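Local coordinates for probable Zn binding protein (Lactobacillus acidophilus, PDB 3Q69), which is of unknown function but probably contributes, through this MucBP-type domain of a larger putative mucus-binding protein, to attachment of the bacterium to mucus, at residues A[7-20]-A[90-103]. Sequence-based numbering, arbitrary orientation.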
ATOM      1  N   ARG A   7      -3.899 -14.535   8.799  1.00 13.83           N
ATOM      2  CA  ARG A   7      -3.747 -14.293   7.371  1.00 15.16           C
ATOM      3  C   ARG A   7      -3.186 -12.891   7.181  1.00 17.08           C
ATOM      4  O   ARG A   7      -3.478 -11.980   7.954  1.00 13.28           O
ATOM      5  CB  ARG A   7      -5.087 -14.471   6.626  1.00 14.99           C
ATOM      6  CG  ARG A   7      -6.245 -13.630   7.155  1.00 14.85           C
ATOM      7  CD  ARG A   7      -7.484 -13.793   6.289  1.00 16.86           C
ATOM      8  NE  ARG A   7      -8.660 -13.167   6.873  1.00 17.94           N
ATOM      9  CZ  ARG A   7      -9.853 -13.103   6.289  1.00 21.27           C
ATOM     10  NH1 ARG A   7     -10.858 -12.496   6.910  1.00 18.55           N
ATOM     11  NH2 ARG A   7     -10.058 -13.656   5.108  1.00 22.50           N
ATOM     12  N   THR A   8      -2.367 -12.732   6.147  1.00 15.55           N
ATOM     13  CA  THR A   8      -1.721 -11.460   5.862  1.00 15.89           C
ATOM     14  C   THR A   8      -1.979 -10.890   4.474  1.00 17.61           C
ATOM     15  O   THR A   8      -1.994 -11.597   3.480  1.00 18.19           O
ATOM     16  CB  THR A   8      -0.207 -11.587   6.038  1.00 16.24           C
ATOM     17  OG1 THR A   8       0.084 -12.018   7.374  1.00 12.11           O
ATOM     18  CG2 THR A   8       0.477 -10.247   5.776  1.00 17.38           C
ATOM     19  N   GLN A   9      -2.187  -9.588   4.437  1.00 17.05           N
ATOM     20  CA  GLN A   9      -2.407  -8.847   3.213  1.00 18.83           C
ATOM     21  C   GLN A   9      -1.320  -7.783   3.209  1.00 17.90           C
ATOM     22  O   GLN A   9      -1.120  -7.096   4.200  1.00 17.32           O
ATOM     23  CB  GLN A   9      -3.787  -8.178   3.229  1.00 21.58           C
ATOM     24  CG  GLN A   9      -4.017  -7.161   2.099  1.00 25.62           C
ATOM     25  CD  GLN A   9      -4.020  -7.790   0.708  1.00 29.05           C
ATOM     26  OE1 GLN A   9      -4.921  -8.571   0.355  1.00 30.96           O
ATOM     27  NE2 GLN A   9      -3.002  -7.452  -0.091  1.00 30.82           N
ATOM     28  N   VAL A  10      -0.603  -7.667   2.099  1.00 16.20           N
ATOM     29  CA  VAL A  10       0.447  -6.675   1.967  1.00 16.47           C
ATOM     30  C   VAL A  10       0.067  -5.698   0.865  1.00 16.85           C
ATOM     31  O   VAL A  10      -0.196  -6.116  -0.250  1.00 17.21           O
ATOM     32  CB  VAL A  10       1.795  -7.340   1.598  1.00 16.98           C
ATOM     33  CG1 VAL A  10       2.908  -6.310   1.611  1.00 18.93           C
ATOM     34  CG2 VAL A  10       2.096  -8.487   2.561  1.00 18.92           C
ATOM     35  N   VAL A  11       0.036  -4.407   1.183  1.00 15.88           N
ATOM     36  CA  VAL A  11      -0.285  -3.392   0.200  1.00 14.34           C
ATOM     37  C   VAL A  11       0.940  -2.530  -0.018  1.00 16.21           C
ATOM     38  O   VAL A  11       1.526  -2.028   0.930  1.00 15.46           O
ATOM     39  CB  VAL A  11      -1.422  -2.488   0.661  1.00 17.33           C
ATOM     40  CG1 VAL A  11      -1.814  -1.565  -0.481  1.00 14.99           C
ATOM     41  CG2 VAL A  11      -2.614  -3.329   1.116  1.00 16.04           C
ATOM     42  N   THR A  12       1.328  -2.340  -1.268  1.00 17.56           N
ATOM     43  CA  THR A  12       2.502  -1.545  -1.521  1.00 19.00           C
ATOM     44  C   THR A  12       2.197  -0.313  -2.348  1.00 18.30           C
ATOM     45  O   THR A  12       1.253  -0.278  -3.112  1.00 20.57           O
ATOM     46  CB  THR A  12       3.566  -2.391  -2.244  1.00 20.85           C
ATOM     47  OG1 THR A  12       3.218  -2.505  -3.625  1.00 25.30           O
ATOM     48  CG2 THR A  12       3.616  -3.795  -1.642  1.00 18.63           C
ATOM     49  N   GLN A  13       3.028   0.701  -2.180  1.00 17.96           N
ATOM     50  CA  GLN A  13       2.908   1.948  -2.914  1.00 20.79           C
ATOM     51  C   GLN A  13       4.167   2.114  -3.756  1.00 21.05           C
ATOM     52  O   GLN A  13       5.270   2.127  -3.225  1.00 21.18           O
ATOM     53  CB  GLN A  13       2.781   3.124  -1.948  1.00 18.90           C
ATOM     54  CG  GLN A  13       2.686   4.467  -2.650  1.00 22.11           C
ATOM     55  CD  GLN A  13       2.800   5.631  -1.705  1.00 21.24           C
ATOM     56  OE1 GLN A  13       3.803   5.792  -1.010  1.00 20.81           O
ATOM     57  NE2 GLN A  13       1.775   6.453  -1.668  1.00 18.63           N
ATOM     58  N   THR A  14       3.993   2.219  -5.068  1.00 21.03           N
ATOM     59  CA  THR A  14       5.115   2.388  -5.987  1.00 19.77           C
ATOM     60  C   THR A  14       5.008   3.718  -6.711  1.00 19.71           C
ATOM     61  O   THR A  14       4.083   3.946  -7.477  1.00 19.40           O
ATOM     62  CB  THR A  14       5.167   1.262  -7.034  1.00 19.90           C
ATOM     63  OG1 THR A  14       5.340   0.004  -6.377  1.00 16.65           O
ATOM     64  CG2 THR A  14       6.313   1.485  -7.997  1.00 21.35           C
ATOM     65  N   ILE A  15       5.975   4.590  -6.457  1.00 20.87           N
ATOM     66  CA  ILE A  15       6.027   5.908  -7.068  1.00 21.12           C
ATOM     67  C   ILE A  15       7.130   5.996  -8.125  1.00 22.20           C
ATOM     68  O   ILE A  15       8.307   5.779  -7.828  1.00 22.94           O
ATOM     69  CB  ILE A  15       6.275   6.995  -6.001  1.00 20.45           C
ATOM     70  CG1 ILE A  15       5.210   6.912  -4.914  1.00 21.55           C
ATOM     71  CG2 ILE A  15       6.245   8.378  -6.647  1.00 20.40           C
ATOM     72  CD1 ILE A  15       3.824   7.187  -5.404  1.00 20.94           C
ATOM     73  N   HIS A  16       6.742   6.328  -9.354  1.00 22.13           N
ATOM     74  CA  HIS A  16       7.685   6.446 -10.458  1.00 23.07           C
ATOM     75  C   HIS A  16       8.044   7.912 -10.657  1.00 24.27           C
ATOM     76  O   HIS A  16       7.208   8.808 -10.454  1.00 22.33           O
ATOM     77  CB  HIS A  16       7.073   5.888 -11.746  1.00 20.89           C
ATOM     78  CG  HIS A  16       6.796   4.415 -11.698  1.00 21.42           C
ATOM     79  ND1 HIS A  16       7.788   3.478 -11.537  1.00 20.27           N
ATOM     80  CD2 HIS A  16       5.632   3.729 -11.801  1.00 21.01           C
ATOM     81  CE1 HIS A  16       7.247   2.265 -11.544  1.00 19.95           C
ATOM     82  NE2 HIS A  16       5.946   2.394 -11.703  1.00 19.30           N
ATOM     83  N   TYR A  17       9.293   8.155 -11.046  1.00 24.81           N
ATOM     84  CA  TYR A  17       9.768   9.510 -11.281  1.00 25.55           C
ATOM     85  C   TYR A  17      10.358   9.567 -12.685  1.00 26.30           C
ATOM     86  O   TYR A  17      11.365   8.935 -12.966  1.00 26.71           O
ATOM     87  CB  TYR A  17      10.820   9.883 -10.236  1.00 24.45           C
ATOM     88  CG  TYR A  17      10.290   9.839  -8.820  1.00 25.79           C
ATOM     89  CD1 TYR A  17       9.438  10.824  -8.348  1.00 25.35           C
ATOM     90  CD2 TYR A  17      10.608   8.785  -7.965  1.00 27.36           C
ATOM     91  CE1 TYR A  17       8.912  10.764  -7.066  1.00 26.98           C
ATOM     92  CE2 TYR A  17      10.085   8.714  -6.675  1.00 28.25           C
ATOM     93  CZ  TYR A  17       9.238   9.711  -6.237  1.00 27.18           C
ATOM     94  OH  TYR A  17       8.711   9.671  -4.967  1.00 28.56           O
ATOM     95  N   ARG A  18       9.705  10.315 -13.564  1.00 27.48           N
ATOM     96  CA  ARG A  18      10.148  10.450 -14.942  1.00 28.36           C
ATOM     97  C   ARG A  18      10.086  11.890 -15.443  1.00 28.82           C
ATOM     98  O   ARG A  18       9.429  12.754 -14.843  1.00 27.48           O
ATOM     99  CB  ARG A  18       9.289   9.565 -15.845  1.00 28.76           C
ATOM    100  CG  ARG A  18       9.454   8.082 -15.579  1.00 32.84           C
ATOM    101  CD  ARG A  18       8.727   7.257 -16.618  1.00 37.31           C
ATOM    102  NE  ARG A  18       9.184   5.876 -16.637  1.00 42.48           N
ATOM    103  CZ  ARG A  18       8.824   4.983 -17.556  1.00 44.80           C
ATOM    104  NH1 ARG A  18       7.992   5.330 -18.534  1.00 45.72           N
ATOM    105  NH2 ARG A  18       9.309   3.746 -17.503  1.00 45.84           N
ATOM    106  N   TYR A  19      10.789  12.146 -16.543  1.00 29.77           N
ATOM    107  CA  TYR A  19      10.783  13.466 -17.164  1.00 30.59           C
ATOM    108  C   TYR A  19       9.666  13.388 -18.197  1.00 31.01           C
ATOM    109  O   TYR A  19       9.196  12.294 -18.516  1.00 29.97           O
ATOM    110  CB  TYR A  19      12.117  13.733 -17.860  1.00 31.95           C
ATOM    111  CG  TYR A  19      13.270  13.994 -16.912  1.00 31.71           C
ATOM    112  CD1 TYR A  19      13.408  15.229 -16.262  1.00 32.50           C
ATOM    113  CD2 TYR A  19      14.222  13.011 -16.661  1.00 32.43           C
ATOM    114  CE1 TYR A  19      14.469  15.467 -15.390  1.00 34.24           C
ATOM    115  CE2 TYR A  19      15.289  13.244 -15.787  1.00 33.98           C
ATOM    116  CZ  TYR A  19      15.406  14.465 -15.159  1.00 32.65           C
ATOM    117  OH  TYR A  19      16.457  14.695 -14.293  1.00 35.80           O
ATOM    118  N   GLU A  20       9.232  14.533 -18.713  1.00 33.65           N
ATOM    119  CA  GLU A  20       8.165  14.550 -19.710  1.00 34.63           C
ATOM    120  C   GLU A  20       8.449  13.626 -20.888  1.00 33.98           C
ATOM    121  O   GLU A  20       7.528  13.041 -21.456  1.00 33.45           O
ATOM    122  CB  GLU A  20       7.941  15.963 -20.234  1.00 37.66           C
ATOM    123  CG  GLU A  20       7.432  16.936 -19.191  1.00 41.69           C
ATOM    124  CD  GLU A  20       7.127  18.301 -19.778  1.00 44.71           C
ATOM    125  OE1 GLU A  20       8.051  18.921 -20.357  1.00 46.15           O
ATOM    126  OE2 GLU A  20       5.963  18.750 -19.661  1.00 47.11           O
ATOM    127  N   PHE A  90     -10.772  -9.154   2.606  1.00 22.15           N
ATOM    128  CA  PHE A  90      -9.366  -9.356   2.940  1.00 20.87           C
ATOM    129  C   PHE A  90      -8.466  -9.711   1.759  1.00 24.04           C
ATOM    130  O   PHE A  90      -7.364  -9.167   1.615  1.00 23.06           O
ATOM    131  CB  PHE A  90      -9.218 -10.434   4.021  1.00 17.88           C
ATOM    132  CG  PHE A  90      -7.870 -10.435   4.678  1.00 14.96           C
ATOM    133  CD1 PHE A  90      -6.782 -11.075   4.072  1.00 15.12           C
ATOM    134  CD2 PHE A  90      -7.673  -9.758   5.874  1.00 11.80           C
ATOM    135  CE1 PHE A  90      -5.525 -11.028   4.640  1.00 14.58           C
ATOM    136  CE2 PHE A  90      -6.397  -9.699   6.463  1.00 13.75           C
ATOM    137  CZ  PHE A  90      -5.326 -10.339   5.843  1.00 14.35           C
ATOM    138  N   LEU A  91      -8.948 -10.599   0.895  1.00 25.00           N
ATOM    139  CA  LEU A  91      -8.158 -11.072  -0.248  1.00 30.57           C
ATOM    140  C   LEU A  91      -8.139 -10.182  -1.487  1.00 32.54           C
ATOM    141  O   LEU A  91      -7.877 -10.671  -2.589  1.00 34.54           O
ATOM    142  CB  LEU A  91      -8.642 -12.466  -0.678  1.00 30.94           C
ATOM    143  CG  LEU A  91      -8.695 -13.575   0.372  1.00 32.53           C
ATOM    144  CD1 LEU A  91      -9.696 -14.645  -0.056  1.00 33.65           C
ATOM    145  CD2 LEU A  91      -7.302 -14.174   0.558  1.00 34.90           C
ATOM    146  N   ASP A  92      -8.405  -8.890  -1.331  1.00 32.94           N
ATOM    147  CA  ASP A  92      -8.417  -7.998  -2.484  1.00 34.36           C
ATOM    148  C   ASP A  92      -7.240  -7.026  -2.536  1.00 34.56           C
ATOM    149  O   ASP A  92      -7.064  -6.202  -1.654  1.00 33.46           O
ATOM    150  CB  ASP A  92      -9.735  -7.228  -2.519  1.00 35.29           C
ATOM    151  CG  ASP A  92     -10.939  -8.142  -2.705  1.00 37.89           C
ATOM    152  OD1 ASP A  92     -10.971  -8.894  -3.698  1.00 39.38           O
ATOM    153  OD2 ASP A  92     -11.859  -8.108  -1.861  1.00 37.25           O
ATOM    154  N   LYS A  93      -6.445  -7.132  -3.595  1.00 34.92           N
ATOM    155  CA  LYS A  93      -5.266  -6.288  -3.806  1.00 33.70           C
ATOM    156  C   LYS A  93      -5.646  -4.810  -3.877  1.00 31.06           C
ATOM    157  O   LYS A  93      -6.640  -4.454  -4.506  1.00 30.12           O
ATOM    158  CB  LYS A  93      -4.563  -6.701  -5.109  1.00 37.13           C
ATOM    159  CG  LYS A  93      -4.070  -8.139  -5.144  1.00 39.79           C
ATOM    160  CD  LYS A  93      -3.404  -8.460  -6.479  1.00 43.74           C
ATOM    161  CE  LYS A  93      -2.615  -9.771  -6.424  1.00 44.69           C
ATOM    162  NZ  LYS A  93      -1.677  -9.779  -5.257  1.00 45.65           N
ATOM    163  N   GLN A  94      -4.835  -3.958  -3.251  1.00 26.97           N
ATOM    164  CA  GLN A  94      -5.092  -2.519  -3.203  1.00 23.83           C
ATOM    165  C   GLN A  94      -3.835  -1.694  -3.433  1.00 20.82           C
ATOM    166  O   GLN A  94      -3.765  -0.533  -3.030  1.00 17.78           O
ATOM    167  CB  GLN A  94      -5.658  -2.143  -1.837  1.00 22.78           C
ATOM    168  CG  GLN A  94      -6.788  -3.004  -1.378  1.00 21.41           C
ATOM    169  CD  GLN A  94      -7.453  -2.437  -0.122  1.00 20.19           C
ATOM    170  OE1 GLN A  94      -7.904  -1.289  -0.115  1.00 22.67           O
ATOM    171  NE2 GLN A  94      -7.498  -3.233   0.949  1.00 14.05           N
ATOM    172  N   ASN A  95      -2.844  -2.293  -4.080  1.00 20.62           N
ATOM    173  CA  ASN A  95      -1.592  -1.601  -4.310  1.00 20.30           C
ATOM    174  C   ASN A  95      -1.768  -0.264  -5.035  1.00 19.93           C
ATOM    175  O   ASN A  95      -2.607  -0.128  -5.903  1.00 19.66           O
ATOM    176  CB  ASN A  95      -0.645  -2.518  -5.081  1.00 21.49           C
ATOM    177  CG  ASN A  95      -0.509  -3.883  -4.434  1.00 22.06           C
ATOM    178  OD1 ASN A  95      -0.472  -3.998  -3.213  1.00 20.27           O
ATOM    179  ND2 ASN A  95      -0.414  -4.926  -5.254  1.00 23.17           N
ATOM    180  N   ARG A  96      -0.968   0.721  -4.659  1.00 20.94           N
ATOM    181  CA  ARG A  96      -1.032   2.039  -5.269  1.00 22.04           C
ATOM    182  C   ARG A  96       0.190   2.183  -6.167  1.00 23.89           C
ATOM    183  O   ARG A  96       1.259   1.602  -5.896  1.00 19.73           O
ATOM    184  CB  ARG A  96      -0.972   3.151  -4.214  1.00 24.00           C
ATOM    185  CG  ARG A  96      -1.492   2.788  -2.813  1.00 26.95           C
ATOM    186  CD  ARG A  96      -2.922   2.334  -2.831  1.00 27.83           C
ATOM    187  NE  ARG A  96      -3.801   3.219  -2.084  1.00 27.21           N
ATOM    188  CZ  ARG A  96      -5.005   2.858  -1.650  1.00 27.26           C
ATOM    189  NH1 ARG A  96      -5.452   1.631  -1.888  1.00 29.18           N
ATOM    190  NH2 ARG A  96      -5.777   3.723  -0.999  1.00 27.24           N
ATOM    191  N   GLU A  97       0.028   2.970  -7.224  1.00 23.91           N
ATOM    192  CA  GLU A  97       1.101   3.213  -8.166  1.00 25.26           C
ATOM    193  C   GLU A  97       0.829   4.464  -8.983  1.00 24.25           C
ATOM    194  O   GLU A  97      -0.237   4.616  -9.568  1.00 24.51           O
ATOM    195  CB  GLU A  97       1.285   2.001  -9.102  1.00 25.88           C
ATOM    196  CG  GLU A  97       2.233   2.259 -10.288  1.00 30.87           C
ATOM    197  CD  GLU A  97       2.613   0.995 -11.055  1.00 33.57           C
ATOM    198  OE1 GLU A  97       1.757   0.099 -11.217  1.00 34.20           O
ATOM    199  OE2 GLU A  97       3.770   0.906 -11.517  1.00 34.16           O
ATOM    200  N   GLU A  98       1.781   5.385  -8.993  1.00 22.91           N
ATOM    201  CA  GLU A  98       1.625   6.574  -9.806  1.00 22.59           C
ATOM    202  C   GLU A  98       2.970   7.117 -10.266  1.00 22.27           C
ATOM    203  O   GLU A  98       4.039   6.691  -9.809  1.00 19.99           O
ATOM    204  CB  GLU A  98       0.805   7.651  -9.068  1.00 25.66           C
ATOM    205  CG  GLU A  98       1.240   8.046  -7.647  1.00 26.22           C
ATOM    206  CD  GLU A  98       0.343   9.142  -7.057  1.00 29.95           C
ATOM    207  OE1 GLU A  98       0.296  10.277  -7.606  1.00 28.91           O
ATOM    208  OE2 GLU A  98      -0.327   8.869  -6.038  1.00 27.29           O
ATOM    209  N   THR A  99       2.920   8.051 -11.200  1.00 21.40           N
ATOM    210  CA  THR A  99       4.135   8.634 -11.710  1.00 21.28           C
ATOM    211  C   THR A  99       4.125  10.135 -11.502  1.00 21.86           C
ATOM    212  O   THR A  99       3.107  10.794 -11.687  1.00 22.64           O
ATOM    213  CB  THR A  99       4.276   8.337 -13.210  1.00 21.95           C
ATOM    214  OG1 THR A  99       4.176   6.922 -13.434  1.00 23.02           O
ATOM    215  CG2 THR A  99       5.609   8.842 -13.733  1.00 20.71           C
ATOM    216  N   VAL A 100       5.279  10.659 -11.112  1.00 20.53           N
ATOM    217  CA  VAL A 100       5.461  12.079 -10.921  1.00 21.08           C
ATOM    218  C   VAL A 100       6.252  12.524 -12.146  1.00 22.61           C
ATOM    219  O   VAL A 100       7.292  11.940 -12.451  1.00 23.51           O
ATOM    220  CB  VAL A 100       6.263  12.358  -9.637  1.00 21.83           C
ATOM    221  CG1 VAL A 100       6.420  13.873  -9.426  1.00 23.81           C
ATOM    222  CG2 VAL A 100       5.538  11.734  -8.436  1.00 22.19           C
ATOM    223  N   ILE A 101       5.778  13.559 -12.836  1.00 22.99           N
ATOM    224  CA  ILE A 101       6.456  14.040 -14.041  1.00 25.35           C
ATOM    225  C   ILE A 101       7.194  15.368 -13.830  1.00 24.76           C
ATOM    226  O   ILE A 101       6.661  16.317 -13.246  1.00 26.07           O
ATOM    227  CB  ILE A 101       5.437  14.185 -15.204  1.00 24.18           C
ATOM    228  CG1 ILE A 101       4.889  12.806 -15.570  1.00 24.48           C
ATOM    229  CG2 ILE A 101       6.078  14.850 -16.414  1.00 26.32           C
ATOM    230  CD1 ILE A 101       5.964  11.832 -16.059  1.00 23.53           C
ATOM    231  N   TYR A 102       8.424  15.438 -14.328  1.00 27.85           N
ATOM    232  CA  TYR A 102       9.224  16.655 -14.187  1.00 28.06           C
ATOM    233  C   TYR A 102       9.259  17.456 -15.484  1.00 29.10           C
ATOM    234  O   TYR A 102       9.592  16.928 -16.538  1.00 29.01           O
ATOM    235  CB  TYR A 102      10.651  16.305 -13.748  1.00 28.51           C
ATOM    236  CG  TYR A 102      10.740  15.733 -12.351  1.00 29.43           C
ATOM    237  CD1 TYR A 102      10.831  16.573 -11.241  1.00 29.81           C
ATOM    238  CD2 TYR A 102      10.715  14.350 -12.133  1.00 28.54           C
ATOM    239  CE1 TYR A 102      10.893  16.055  -9.944  1.00 29.00           C
ATOM    240  CE2 TYR A 102      10.779  13.830 -10.857  1.00 29.57           C
ATOM    241  CZ  TYR A 102      10.864  14.683  -9.759  1.00 28.51           C
ATOM    242  OH  TYR A 102      10.895  14.156  -8.480  1.00 29.01           O
ATOM    243  N   SER A 103       8.883  18.728 -15.396  1.00 30.44           N
ATOM    244  CA  SER A 103       8.882  19.625 -16.543  1.00 33.60           C
ATOM    245  C   SER A 103       9.931  20.729 -16.366  1.00 34.81           C
ATOM    246  O   SER A 103       9.944  21.415 -15.337  1.00 34.74           O
ATOM    247  CB  SER A 103       7.509  20.279 -16.689  1.00 33.23           C
ATOM    248  OG  SER A 103       6.510  19.341 -17.037  1.00 37.05           O
TER
HETATM  249  O   HOH W   1       3.023  -0.819  -5.581  1.00 25.54           O
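Arg-7 lies flat on Phe-90, guanidinium and ring 5° apart, while Arg-7 CD sits over the ring face, 3.7 Å from its centroid. Arginine suits this place, its extended chain giving the ring both methylene and planar cation while NH1 bonds Gln-37. Phe-90 CG, anti to the backbone N (chi1 -164°), presents the ring and brings its edge against the backbone of Thr-8. With an alanine in place of Phe-90 the ring under Arg-7 CD and NE would be lost, which would probably leave the arginine chain freer to turn and open a gap beside Gln-9 CB.

Farther along, the chains become parallel strands. Asn-95 begins the pairing before the strand proper, its OD1 accepting Thr-12 N at 3.1 Å; backbone bonds then alternate from Arg-96 N to Thr-12 O as far as the longer Glu-20 N to Tyr-102 O. On the packed face, Ile-15 CG2 meets Val-100 CG2, and Tyr-17 CB comes to the edge of the Tyr-102 ring. Branched and aromatic residues fill this side against Leu-63 and Pro-66, the latter's carbonyl taking the Tyr-102 hydroxyl.

The other face is looser and more polar. His-16 NE2 donates to the anti lone pair of Glu-97 OE2 at 2.6 Å, nearly in the imidazole plane, while ND1 bonds Asp-28; these acidic partners would probably favour a protonated ring. A water joins Thr-12 OG1, Thr-14 OG1 and Arg-96 O. Together the segments pair the first and last long strands, parallel neighbours in the mixed sheet of this elongated Muc B2-like domain of the ubiquitin clan.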